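Local coordinates for LPXTG-motif cell wall anchor domain protein (Mobiluncus mulieris, PDB 5U5O) that probably serves in adhesion at the bacterial surface, this piece being two Ig-like domains of a giant adhesin containing intramolecular cross-links, at residues A[67-72]-A[133-138]; A[41-46]-A[127-132]; A[171-176]-A[209-214]. All coordinates share one frame; numbering follows the deposited sequence. Where two conformers were deposited one is given.

Contact 1. Residues A[67-72]-A[133-138]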
# COMPACT_ATOMS: atom_id res chain seq x y z
N ALA A 67 11.55 22.10 7.32
CA ALA A 67 12.42 22.67 8.37
C ALA A 67 11.86 24.00 8.78
O ALA A 67 11.18 24.66 7.98
CB ALA A 67 13.85 22.82 7.86
N THR A 68 12.09 24.39 10.02
CA THR A 68 11.61 25.66 10.57
C THR A 68 12.36 25.99 11.85
O THR A 68 13.13 25.17 12.34
CB THR A 68 10.08 25.63 10.84
OG1 THR A 68 9.61 26.94 11.19
CG2 THR A 68 9.70 24.63 11.93
N THR A 69 12.13 27.19 12.38
CA THR A 69 12.65 27.57 13.68
C THR A 69 11.51 27.63 14.68
O THR A 69 10.35 27.89 14.31
CB THR A 69 13.39 28.91 13.64
OG1 THR A 69 12.60 29.88 12.98
CG2 THR A 69 14.72 28.76 12.93
N VAL A 70 11.85 27.36 15.95
CA VAL A 70 10.89 27.31 17.06
C VAL A 70 11.49 28.02 18.27
O VAL A 70 12.57 27.65 18.73
CB VAL A 70 10.60 25.86 17.49
CG1 VAL A 70 9.71 25.85 18.73
CG2 VAL A 70 9.97 25.06 16.37
N LYS A 71 10.80 29.03 18.78
CA LYS A 71 11.19 29.69 20.01
C LYS A 71 10.38 29.06 21.11
O LYS A 71 9.17 29.17 21.18
CB LYS A 71 10.97 31.20 19.95
CG LYS A 71 11.61 31.88 21.16
CD LYS A 71 11.57 33.40 21.04
CE LYS A 71 12.31 34.03 22.21
NZ LYS A 71 12.34 35.50 22.07
N VAL A 72 11.07 28.34 22.00
CA VAL A 72 10.37 27.53 22.97
C VAL A 72 9.74 28.41 24.04
O VAL A 72 10.40 29.34 24.55
CB VAL A 72 11.35 26.51 23.59
CG1 VAL A 72 10.70 25.75 24.73
CG2 VAL A 72 11.81 25.57 22.49
N GLU A 133 23.86 27.83 9.83
CA GLU A 133 24.13 29.03 9.02
C GLU A 133 22.82 29.69 8.59
O GLU A 133 22.68 30.90 8.65
CB GLU A 133 24.98 28.70 7.79
N LYS A 134 21.86 28.86 8.18
CA LYS A 134 20.49 29.32 7.91
C LYS A 134 19.54 28.13 7.80
O LYS A 134 19.96 26.96 7.81
CB LYS A 134 20.42 30.17 6.63
CG LYS A 134 21.06 29.50 5.43
CD LYS A 134 20.71 30.21 4.13
CE LYS A 134 21.60 29.72 3.00
NZ LYS A 134 21.49 28.25 2.80
N VAL A 135 18.26 28.45 7.71
CA VAL A 135 17.21 27.45 7.55
C VAL A 135 16.32 27.92 6.41
O VAL A 135 15.92 29.09 6.36
CB VAL A 135 16.46 27.24 8.89
CG1 VAL A 135 15.62 28.45 9.27
CG2 VAL A 135 15.59 26.00 8.86
N ASN A 136 16.06 27.01 5.48
CA ASN A 136 15.03 27.24 4.48
C ASN A 136 13.87 26.31 4.83
O ASN A 136 13.92 25.68 5.89
CB ASN A 136 15.61 27.09 3.06
CG ASN A 136 16.08 25.69 2.72
OD1 ASN A 136 15.53 24.69 3.19
ND2 ASN A 136 17.10 25.60 1.86
N ASP A 137 12.84 26.21 4.00
CA ASP A 137 11.66 25.43 4.41
C ASP A 137 11.77 23.91 4.24
O ASP A 137 10.83 23.18 4.61
CB ASP A 137 10.39 25.97 3.77
CG ASP A 137 10.31 25.76 2.26
OD1 ASP A 137 11.17 25.07 1.64
OD2 ASP A 137 9.36 26.31 1.68
N THR A 138 12.94 23.46 3.73
CA THR A 138 13.23 22.03 3.58
C THR A 138 14.42 21.51 4.39
O THR A 138 14.39 20.36 4.79
CB THR A 138 13.44 21.65 2.09
OG1 THR A 138 14.50 22.44 1.53
CG2 THR A 138 12.16 21.84 1.27

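Contact 2. Residues A[41-46]-A[127-132]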
# COMPACT_ATOMS: atom_id res chain seq x y z
N GLY A 41 12.70 30.27 25.86
CA GLY A 41 13.32 31.48 25.37
C GLY A 41 14.39 31.31 24.32
O GLY A 41 14.79 32.29 23.69
N LYS A 42 14.90 30.10 24.14
CA LYS A 42 15.86 29.84 23.07
C LYS A 42 15.12 29.48 21.78
O LYS A 42 14.04 28.90 21.81
CB LYS A 42 16.85 28.73 23.46
CG LYS A 42 17.77 29.15 24.63
CD LYS A 42 19.10 28.39 24.70
CE LYS A 42 20.16 28.94 23.74
NZ LYS A 42 21.44 28.18 23.78
N THR A 43 15.80 29.76 20.67
CA THR A 43 15.29 29.49 19.34
C THR A 43 16.09 28.36 18.70
O THR A 43 17.24 28.52 18.38
CB THR A 43 15.33 30.73 18.43
OG1 THR A 43 14.54 31.75 19.04
CG2 THR A 43 14.76 30.40 17.03
N TYR A 44 15.42 27.24 18.49
CA TYR A 44 15.98 26.05 17.89
C TYR A 44 15.51 25.95 16.45
O TYR A 44 14.48 26.56 16.06
CB TYR A 44 15.47 24.81 18.62
CG TYR A 44 15.88 24.76 20.07
CD1 TYR A 44 15.19 25.46 21.04
CD2 TYR A 44 16.94 23.95 20.48
CE1 TYR A 44 15.58 25.43 22.38
CE2 TYR A 44 17.31 23.90 21.82
CZ TYR A 44 16.63 24.63 22.76
OH TYR A 44 16.98 24.64 24.10
N ALA A 45 16.25 25.21 15.64
CA ALA A 45 15.75 24.79 14.32
C ALA A 45 15.43 23.31 14.41
O ALA A 45 16.14 22.51 15.02
CB ALA A 45 16.78 25.03 13.22
N ILE A 46 14.32 22.95 13.77
CA ILE A 46 13.90 21.56 13.62
C ILE A 46 13.78 21.18 12.16
O ILE A 46 13.35 22.02 11.33
CB ILE A 46 12.62 21.23 14.42
CG1 ILE A 46 11.47 22.20 14.10
CG2 ILE A 46 12.96 21.19 15.92
CD1 ILE A 46 10.16 21.74 14.69
N TRP A 127 18.36 21.38 16.27
CA TRP A 127 19.58 22.17 16.17
C TRP A 127 19.49 23.29 17.21
O TRP A 127 18.50 24.04 17.26
CB TRP A 127 19.75 22.78 14.77
CG TRP A 127 19.95 21.80 13.65
CD1 TRP A 127 18.99 21.04 13.05
CD2 TRP A 127 21.17 21.53 12.97
NE1 TRP A 127 19.54 20.29 12.05
CE2 TRP A 127 20.88 20.57 11.96
CE3 TRP A 127 22.49 21.99 13.09
CZ2 TRP A 127 21.85 20.07 11.10
CZ3 TRP A 127 23.45 21.48 12.24
CH2 TRP A 127 23.13 20.53 11.26
N ALA A 128 20.53 23.42 18.04
CA ALA A 128 20.57 24.51 19.02
C ALA A 128 20.79 25.87 18.37
O ALA A 128 21.35 25.97 17.28
CB ALA A 128 21.65 24.28 20.06
N GLU A 129 20.35 26.90 19.07
CA GLU A 129 20.53 28.28 18.62
C GLU A 129 22.03 28.54 18.28
O GLU A 129 22.93 28.08 19.00
CB GLU A 129 20.04 29.22 19.73
CG GLU A 129 19.84 30.65 19.28
CD GLU A 129 19.30 31.55 20.38
OE1 GLU A 129 18.34 31.16 21.08
OE2 GLU A 129 19.83 32.67 20.53
N GLY A 130 22.26 29.16 17.13
CA GLY A 130 23.60 29.53 16.68
C GLY A 130 24.42 28.47 15.96
O GLY A 130 25.54 28.76 15.51
N THR A 131 23.89 27.25 15.83
CA THR A 131 24.64 26.13 15.25
C THR A 131 24.38 25.91 13.76
O THR A 131 24.98 25.03 13.14
CB THR A 131 24.35 24.81 16.00
OG1 THR A 131 22.98 24.42 15.81
CG2 THR A 131 24.65 24.95 17.50
N TYR A 132 23.49 26.71 13.19
CA TYR A 132 23.08 26.58 11.79
C TYR A 132 23.33 27.90 11.06
O TYR A 132 23.08 28.97 11.62
CB TYR A 132 21.61 26.13 11.67
CG TYR A 132 20.60 26.86 12.56
CD1 TYR A 132 20.38 26.47 13.88
CD2 TYR A 132 19.82 27.91 12.06
CE1 TYR A 132 19.45 27.12 14.68
CE2 TYR A 132 18.88 28.57 12.87
CZ TYR A 132 18.70 28.16 14.18
OH TYR A 132 17.78 28.80 14.99
O HOH W 1 15.71 33.12 21.00
O HOH W 2 23.16 27.58 21.58

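Contact 3. Residues A[171-176]-A[209-214]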
# COMPACT_ATOMS: atom_id res chain seq x y z
N LEU A 171 -11.55 -11.46 -8.35
CA LEU A 171 -12.01 -12.11 -9.56
C LEU A 171 -12.90 -13.26 -9.19
O LEU A 171 -12.45 -14.23 -8.58
CB LEU A 171 -10.83 -12.58 -10.39
CG LEU A 171 -11.13 -13.32 -11.70
CD1 LEU A 171 -12.04 -12.56 -12.67
CD2 LEU A 171 -9.80 -13.63 -12.36
N LYS A 172 -14.16 -13.18 -9.63
CA LYS A 172 -15.11 -14.27 -9.49
C LYS A 172 -15.20 -14.96 -10.83
O LYS A 172 -15.32 -14.29 -11.87
CB LYS A 172 -16.49 -13.77 -9.09
CG LYS A 172 -17.50 -14.88 -8.84
CD LYS A 172 -18.92 -14.38 -8.73
CE LYS A 172 -19.12 -13.53 -7.49
NZ LYS A 172 -20.56 -13.30 -7.20
N LEU A 173 -15.21 -16.27 -10.83
CA LEU A 173 -15.36 -17.08 -12.04
C LEU A 173 -16.52 -18.01 -11.80
O LEU A 173 -16.56 -18.72 -10.81
CB LEU A 173 -14.08 -17.90 -12.29
CG LEU A 173 -14.13 -18.82 -13.52
CD1 LEU A 173 -14.34 -18.05 -14.83
CD2 LEU A 173 -12.88 -19.69 -13.56
N THR A 174 -17.45 -18.04 -12.75
CA THR A 174 -18.62 -18.92 -12.76
C THR A 174 -18.54 -19.80 -14.02
O THR A 174 -18.13 -19.31 -15.08
CB THR A 174 -19.92 -18.09 -12.80
OG1 THR A 174 -19.98 -17.26 -11.64
CG2 THR A 174 -21.18 -18.97 -12.81
N LYS A 175 -18.88 -21.07 -13.87
CA LYS A 175 -18.92 -22.00 -15.02
C LYS A 175 -20.35 -22.24 -15.47
O LYS A 175 -21.21 -22.55 -14.66
CB LYS A 175 -18.32 -23.37 -14.67
CG LYS A 175 -18.14 -24.30 -15.87
CD LYS A 175 -17.18 -23.69 -16.88
CE LYS A 175 -16.56 -24.62 -17.90
NZ LYS A 175 -17.52 -25.07 -18.94
N THR A 176 -20.60 -22.10 -16.78
CA THR A 176 -21.89 -22.51 -17.39
C THR A 176 -21.59 -23.50 -18.49
O THR A 176 -20.45 -23.66 -18.94
CB THR A 176 -22.68 -21.31 -17.96
OG1 THR A 176 -21.86 -20.64 -18.91
CG2 THR A 176 -23.01 -20.34 -16.83
N PHE A 209 -8.33 -24.96 -9.13
CA PHE A 209 -9.55 -25.41 -8.51
C PHE A 209 -10.46 -25.96 -9.60
O PHE A 209 -10.20 -25.77 -10.79
CB PHE A 209 -10.25 -24.27 -7.77
CG PHE A 209 -10.49 -23.07 -8.64
CD1 PHE A 209 -9.52 -22.08 -8.78
CD2 PHE A 209 -11.67 -22.95 -9.39
CE1 PHE A 209 -9.73 -20.99 -9.63
CE2 PHE A 209 -11.87 -21.86 -10.23
CZ PHE A 209 -10.91 -20.88 -10.36
N THR A 210 -11.52 -26.62 -9.16
CA THR A 210 -12.55 -27.13 -10.05
C THR A 210 -13.88 -26.47 -9.78
O THR A 210 -14.22 -26.12 -8.66
CB THR A 210 -12.73 -28.64 -9.90
OG1 THR A 210 -13.33 -28.92 -8.63
CG2 THR A 210 -11.40 -29.36 -10.02
N LEU A 211 -14.67 -26.36 -10.86
CA LEU A 211 -16.05 -25.91 -10.79
C LEU A 211 -16.94 -26.91 -11.49
O LEU A 211 -16.66 -27.31 -12.63
CB LEU A 211 -16.23 -24.56 -11.49
CG LEU A 211 -15.44 -23.39 -10.91
CD1 LEU A 211 -15.62 -22.18 -11.81
CD2 LEU A 211 -15.89 -23.07 -9.50
N LYS A 212 -18.00 -27.32 -10.82
CA LYS A 212 -19.12 -27.94 -11.53
C LYS A 212 -19.97 -26.86 -12.22
O LYS A 212 -19.84 -25.66 -11.99
CB LYS A 212 -19.98 -28.80 -10.59
CG LYS A 212 -19.18 -29.92 -9.94
CD LYS A 212 -20.01 -30.92 -9.17
CE LYS A 212 -19.15 -32.10 -8.75
NZ LYS A 212 -17.95 -31.69 -7.97
N GLU A 213 -20.83 -27.30 -13.14
CA GLU A 213 -21.72 -26.38 -13.82
C GLU A 213 -22.50 -25.58 -12.80
O GLU A 213 -23.08 -26.15 -11.87
CB GLU A 213 -22.66 -27.17 -14.73
CG GLU A 213 -23.67 -26.32 -15.48
CD GLU A 213 -24.54 -27.11 -16.44
OE1 GLU A 213 -24.32 -28.32 -16.64
OE2 GLU A 213 -25.44 -26.48 -17.05
N GLY A 214 -22.49 -24.25 -12.97
CA GLY A 214 -23.22 -23.35 -12.08
C GLY A 214 -22.48 -22.90 -10.83
O GLY A 214 -22.96 -22.00 -10.12

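Contact 1. Residues A[67-72]-A[133-138]
In the Ig-like T-Q ester bond domain, the edge of strand 64-71 meets the short hairpin strand 132-135 and the turn after it. The two segments run roughly against each other but do not pair as a ladder. One backbone hydrogen bond and a small patch of methyl groups join them.

Ala67 gives up the most surface here. Its CB points at the other segment and lies 3.5 Å from the carbonyl Asn136 O. It also meets Val135, whose CG2 is 3.8 Å from Ala67 CB. The chi1 of Val135, 69°, sets this pose. CG2 lies anti to the backbone N, while CG1 takes the crowded position between N and the carbonyl carbon. The two branches therefore part: CG2 goes to Ala67 and CG1 to Thr69. Thr69 CG2 stands 3.8 Å from Val135 CG1, methyl to methyl, and the two side chains cross obliquely. With chi1 at 49°, Thr69 CG2 is anti to its carbonyl carbon.

The hydrogen bond runs from Ala67 N to Asp137 O over 3.0 Å. It is bent, with 142° at the hydrogen. The donor sits well above the carbonyl plane and not on a lone pair.

Most of the contact is near the surface. Thr68 has its CB pointing away from this contact; its side chain packs on Ile46 and Met99. The turn is held from within by Asn136, whose OD1 also accepts from Glu139 N. Asn136 OD1 closes an Asx turn by taking Thr138 N at 2.9 Å, in the carbonyl plane on a lone pair. Thr138 OG1 donates to the same Asn136 OD1 at 3.0 Å, from above that plane.

Contact 2. Residues A[41-46]-A[127-132]
Glu129 has CG anti to the backbone N (chi1 -166°) and an extended chain beyond it. This carries the carboxylate along Thr43 to the backbone. Thr43 N donates to Glu129 OE1 at 2.9 Å, nearly straight. A water also donates to Glu129 OE1 and links it to Gly41 O and Thr43 OG1. The Lys42 chain bends at chi3 and lays CE 4.0 Å from Glu129 CB. Lys42 NZ and Glu129 OE1 are not in contact; a second water joins the amine to Glu129 O.

Tyr132 holds CG in the crowded position between N and the carbonyl carbon (chi1 46°). Its ring is thereby set over Ala45, whose CB makes a CH-pi contact with one face, 3.8 Å from the Tyr132 ring centroid.

Ala45 and Trp127 form an antiparallel hydrogen-bonded pair. Ala45 N meets Trp127 O on a lone pair at 3.0 Å. Trp127 N meets Ala45 O at 2.8 Å, nearly along the C=O axis. A type II turn, Ala128 to Thr131, follows.

In the T-Q ester bond domain, strand 43-52 thus lies between strands 118-127 and 64-71 in the sheet, while Val140 of strand 140-142 touches Ala45, Trp127 and Tyr132.

Contact 3. Residues A[171-176]-A[209-214]
Lys175, Leu211 and Leu173 have the most surface buried where two strands of the DUF5979 domain face each other. The strands are not hydrogen-bonded neighbours: the axes of segments 171-176 and 209-212 cross at 45° and come within 7.1 Å.

Lys175 points its CB at segment 209-214, with Lys175 CB 4.0 Å from Leu211 CB. Its CG is anti to the backbone N, and bends at chi2 and chi4 lead the chain end away. There Lys175 NZ is covalently linked to Asn288 CG, an intramolecular isopeptide bond. Lys175 NZ also donates to Thr176 O at 3.3 Å.

Leu211 has CG beside its backbone N (chi1 -62°) and sends CD1 across to the facing strand, 3.7 Å from Leu173 O. The two leucine side chains cross obliquely. Leu173 then carries CD2 to the edge of the Phe209 ring, 3.9 Å from Phe209 CZ.

Beyond the strand, Gly214 N donates to Lys175 O at 2.7 Å, in the carbonyl plane.

Strand 150-178 pairs with strands 216-223 and 281-291, while strand 205-212 is outermost in the other sheet. Phe196 of strand 193-200 and Ile230 of strand 226-232 also pack on Leu173.

Overall arrangement
Contacts 1 and 2 share the T-Q ester bond domain, with centres about 8 Å apart. They meet through adjacent strands 43-52 and 64-71, where Val70 N probably bonds to Tyr44 O. Their segments alternate along the chain: 41-46, 67-72, 127-132, 133-138. Together they join the 127-138 region to one end of this sheet. Contact 3 comes later, in the DUF5979 domain on the opposite side of the chain's centre. Its centre is about 62 Å from that of contact 1 and 67 Å from that of contact 2. The long, broken strand 150-178 runs from one domain into the other, consistent with an elongated, rod-like piece of the adhesin.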